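Side-chain contacts in hydrogenase 3 maturation protease (Escherichia coli, PDB 2E85), which cleaves a short peptide from the C-terminus of HycE, the large subunit of hydrogenase 3, during maturation of that enzyme: residues N48-V51 and A52-L56; N94-L97 and N98-I101. The protein carries 1 engineered substitution. All coordinates share one frame; numbering follows the deposited sequence.

How the contacts relate
Contacts 1 and 2 both lie where helices begin, contact 1 on helix 50-56 and contact 2 at the start of helix 97-108. Their centres are 15 Å apart, and their nearest atoms about 5 Å, without touching. R54 of contact 1 hydrogen-bonds through NH1 to OD1 of N98 of the second subunit, and the reciprocal bond joins N98 of contact 2 to R54 there. Contact 1 supplies N48 and D49 to a calcium site. Side chain to side chain, D49 and M95 come within about 9 and 5 Å of H93, and L97 about 6 Å from D65. H93, D65 and D19 are nickel ligands by similarity; D19 and D65 bind calcium in this crystal.

Contact 1 (N48-V51 and A52-L56); sequences NDIV and AIREL. With CA (calcium ion), chain E.
D49 and I53 meet at the first turn of helix 50-56. The backbone bonds come first, each from a residue to the one four places back. I53 N donates to D49 O at 3.2 Å. R54 N reaches I50 O over 2.9 Å, and E55 N bonds V51 O. I53 CG1 lies 3.2 Å from D49 O, while the I53 side chain packs on V7 and I40 of the sheet.

Water extends the E55 link. One molecule donates to V51 O and to E55 OE2 and accepts from R54 NE at 2.9 Å. It lies at the guanidinium edge, in its plane. E55 folds back to the water because its chain bends at chi2 (-54°).

Carbon packing is looser. I50 CG2 and R54 CG are 4.2 Å apart, with the two side chains crossing at a slant.

At the N-terminal side, ahead of the helix, N48 and D49 hold a calcium ion. The metal takes N48 OD1 at 2.2 Å. The D49 carboxylate is bidentate, with OD1 at 2.6 Å and OD2 at 2.5 Å from the calcium. Two waters and the carbonyl oxygens of G42 and A45 complete the shell. N48 ND2 also donates to one of these waters.

The tip of R54 leaves the helix for the second subunit, where NH1 hydrogen-bonds OD1 of N98 and the side chain forms a cation-pi contact with Y99. D49 thus serves two roles, metal ligand by its carboxylate and helix acceptor by its carbonyl. This ties the calcium site directly to the helix start, and the metal probably favours the ionised carboxylate.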
# COMPACT_ATOMS: atom_id res chain seq x y z
N ASN B 48 -2.30 -5.32 -5.13
CA ASN B 48 -3.56 -5.66 -5.79
C ASN B 48 -4.09 -7.05 -5.40
O ASN B 48 -5.08 -7.54 -5.96
CB ASN B 48 -3.41 -5.53 -7.31
CG ASN B 48 -2.54 -6.61 -7.92
OD1 ASN B 48 -1.65 -7.14 -7.26
ND2 ASN B 48 -2.80 -6.95 -9.19
N ASP B 49 -3.46 -7.67 -4.40
CA ASP B 49 -3.87 -9.00 -3.92
C ASP B 49 -4.61 -8.86 -2.59
O ASP B 49 -5.19 -9.83 -2.08
CB ASP B 49 -2.65 -9.94 -3.77
CG ASP B 49 -1.80 -10.02 -5.05
OD1 ASP B 49 -2.37 -10.17 -6.16
OD2 ASP B 49 -0.55 -9.90 -4.95
N ILE B 50 -4.55 -7.66 -2.02
CA ILE B 50 -5.08 -7.43 -0.66
C ILE B 50 -6.59 -7.65 -0.56
O ILE B 50 -7.07 -8.34 0.37
CB ILE B 50 -4.69 -6.02 -0.15
CG1 ILE B 50 -3.17 -5.91 -0.01
CG2 ILE B 50 -5.37 -5.74 1.18
CD1 ILE B 50 -2.46 -6.89 0.96
N VAL B 51 -7.34 -7.10 -1.51
CA VAL B 51 -8.80 -7.21 -1.47
C VAL B 51 -9.26 -8.68 -1.42
O VAL B 51 -10.09 -9.03 -0.58
CB VAL B 51 -9.47 -6.40 -2.60
CG1 VAL B 51 -10.98 -6.66 -2.65
CG2 VAL B 51 -9.23 -4.90 -2.36
N ALA B 52 -8.66 -9.53 -2.26
CA ALA B 52 -8.99 -10.96 -2.29
C ALA B 52 -8.64 -11.65 -0.99
O ALA B 52 -9.42 -12.46 -0.49
CB ALA B 52 -8.29 -11.66 -3.45
N ILE B 53 -7.46 -11.36 -0.46
CA ILE B 53 -7.03 -11.96 0.81
C ILE B 53 -8.02 -11.61 1.92
O ILE B 53 -8.44 -12.47 2.67
CB ILE B 53 -5.61 -11.54 1.18
CG1 ILE B 53 -4.62 -12.09 0.14
CG2 ILE B 53 -5.23 -12.08 2.59
CD1 ILE B 53 -4.61 -13.61 -0.12
N ARG B 54 -8.42 -10.34 2.01
CA ARG B 54 -9.36 -9.94 3.07
C ARG B 54 -10.71 -10.64 2.93
O ARG B 54 -11.30 -11.06 3.94
CB ARG B 54 -9.58 -8.43 3.08
CG ARG B 54 -8.38 -7.60 3.40
CD ARG B 54 -8.80 -6.14 3.58
NE ARG B 54 -9.70 -5.63 2.53
CZ ARG B 54 -9.90 -4.33 2.29
NH1 ARG B 54 -9.26 -3.42 3.01
NH2 ARG B 54 -10.72 -3.94 1.31
N GLU B 55 -11.17 -10.78 1.69
CA GLU B 55 -12.44 -11.43 1.36
C GLU B 55 -12.45 -12.92 1.68
O GLU B 55 -13.50 -13.49 2.02
CB GLU B 55 -12.83 -11.17 -0.10
CG GLU B 55 -13.21 -9.71 -0.39
CD GLU B 55 -14.30 -9.17 0.53
OE1 GLU B 55 -15.35 -9.85 0.66
OE2 GLU B 55 -14.11 -8.08 1.13
N LEU B 56 -11.27 -13.55 1.60
CA LEU B 56 -11.09 -14.96 1.97
C LEU B 56 -11.27 -15.18 3.48
O LEU B 56 -11.54 -16.31 3.92
CB LEU B 56 -9.73 -15.46 1.49
CG LEU B 56 -9.64 -15.83 0.01
CD1 LEU B 56 -8.14 -15.92 -0.40
CD2 LEU B 56 -10.40 -17.13 -0.30
CA CA E . -0.35 -8.97 -7.30
O HOH W 1 -1.59 -9.79 -9.30
O HOH W 2 -11.66 -6.81 0.75
O HOH W 3 1.00 -8.00 -9.13

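Contact 2 (N94-L97 and N98-I101); sequences NMPL and NYLI
L97 and I101 pack one turn apart at the start of helix 97-108. L97 CG lies 4.0 Å from I101 CG1, and the side chains cross at an angle. I101 holds CG1 beside its backbone N (chi1 -56°), and I101 CG1 also lies 3.3 Å from L97 O. The same pair is joined by the backbone bond from I101 N to L97 O, 3.1 Å.

P96 makes the entry to the helix. Y99 N donates to P96 O at 3.1 Å. This bond is bent, and the donor stands above the carbonyl plane. P96 CG is 4.2 Å from Y99 CD1, a loose contact at a slant to the ring. N98 sets CG between its backbone N and carbonyl carbon (chi1 81°), and N98 OD1 comes within 3.6 Å of P96 CB. M95 and L100 point at each other end to end, but their modelled carbons are too close to trust.

The next shell fixes these groups. N98 ND2 bonds D102 OD2 along the helix, while N98 OD1 accepts from NH1 of R54 of the second subunit. Y99 OH bonds D107 of that subunit. M95 N bonds T91 OG1, in the loop that carries H93. L97 packs on I84 and F113, and I101 on V111 and F113, so this face of the helix lies against strand 111-116.

The contact is thus split by chemistry. L97 and I101 pack the helix against strand 111-116. The buried amide of N98 is gripped at both its oxygen and its nitrogen, which fixes its flip and links the subunits.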
# COMPACT_ATOMS: atom_id res chain seq x y z
N ASN B 94 7.15 1.12 -4.47
CA ASN B 94 7.72 1.90 -3.38
C ASN B 94 6.77 2.20 -2.23
O ASN B 94 6.91 3.22 -1.55
CB ASN B 94 8.43 3.16 -3.88
CG ASN B 94 9.83 2.85 -4.44
OD1 ASN B 94 10.24 3.40 -5.45
ND2 ASN B 94 10.54 1.96 -3.77
N MET B 95 5.83 1.30 -1.99
CA MET B 95 5.05 1.31 -0.76
C MET B 95 5.85 0.57 0.32
O MET B 95 6.38 -0.52 0.06
CB MET B 95 3.66 0.70 -1.02
CG MET B 95 3.13 -0.35 -0.12
SD MET B 95 1.34 -0.09 0.04
CE MET B 95 1.64 1.54 0.81
N PRO B 96 5.96 1.16 1.52
CA PRO B 96 6.65 0.39 2.57
C PRO B 96 5.90 -0.89 2.93
O PRO B 96 4.70 -0.88 3.22
CB PRO B 96 6.71 1.37 3.76
CG PRO B 96 5.75 2.45 3.44
CD PRO B 96 5.53 2.49 1.98
N LEU B 97 6.60 -2.01 2.89
CA LEU B 97 5.92 -3.29 3.08
C LEU B 97 5.25 -3.42 4.46
O LEU B 97 4.23 -4.10 4.58
CB LEU B 97 6.89 -4.45 2.84
CG LEU B 97 6.28 -5.85 2.87
CD1 LEU B 97 5.17 -6.04 1.86
CD2 LEU B 97 7.35 -6.89 2.69
N ASN B 98 5.82 -2.78 5.48
CA ASN B 98 5.26 -2.89 6.83
C ASN B 98 3.83 -2.37 6.89
O ASN B 98 3.04 -2.85 7.68
CB ASN B 98 6.15 -2.21 7.86
CG ASN B 98 5.95 -0.72 7.92
OD1 ASN B 98 6.40 0.02 7.05
ND2 ASN B 98 5.25 -0.27 8.95
N TYR B 99 3.51 -1.40 6.02
CA TYR B 99 2.14 -0.87 5.96
C TYR B 99 1.14 -1.98 5.66
O TYR B 99 0.16 -2.15 6.38
CB TYR B 99 2.02 0.31 4.97
CG TYR B 99 2.11 1.66 5.66
CD1 TYR B 99 3.05 1.88 6.66
CD2 TYR B 99 1.23 2.70 5.34
CE1 TYR B 99 3.14 3.10 7.32
CE2 TYR B 99 1.30 3.93 6.01
CZ TYR B 99 2.26 4.13 6.99
OH TYR B 99 2.37 5.32 7.67
N LEU B 100 1.43 -2.77 4.63
CA LEU B 100 0.56 -3.88 4.24
C LEU B 100 0.53 -4.96 5.29
O LEU B 100 -0.53 -5.44 5.63
CB LEU B 100 1.02 -4.49 2.93
CG LEU B 100 1.05 -3.59 1.71
CD1 LEU B 100 2.10 -2.53 1.94
CD2 LEU B 100 1.40 -4.42 0.48
N ILE B 101 1.71 -5.34 5.81
CA ILE B 101 1.80 -6.44 6.79
C ILE B 101 1.08 -6.09 8.09
O ILE B 101 0.31 -6.90 8.61
CB ILE B 101 3.26 -6.82 7.14
CG1 ILE B 101 4.05 -7.17 5.87
CG2 ILE B 101 3.31 -7.98 8.15
CD1 ILE B 101 3.55 -8.37 5.04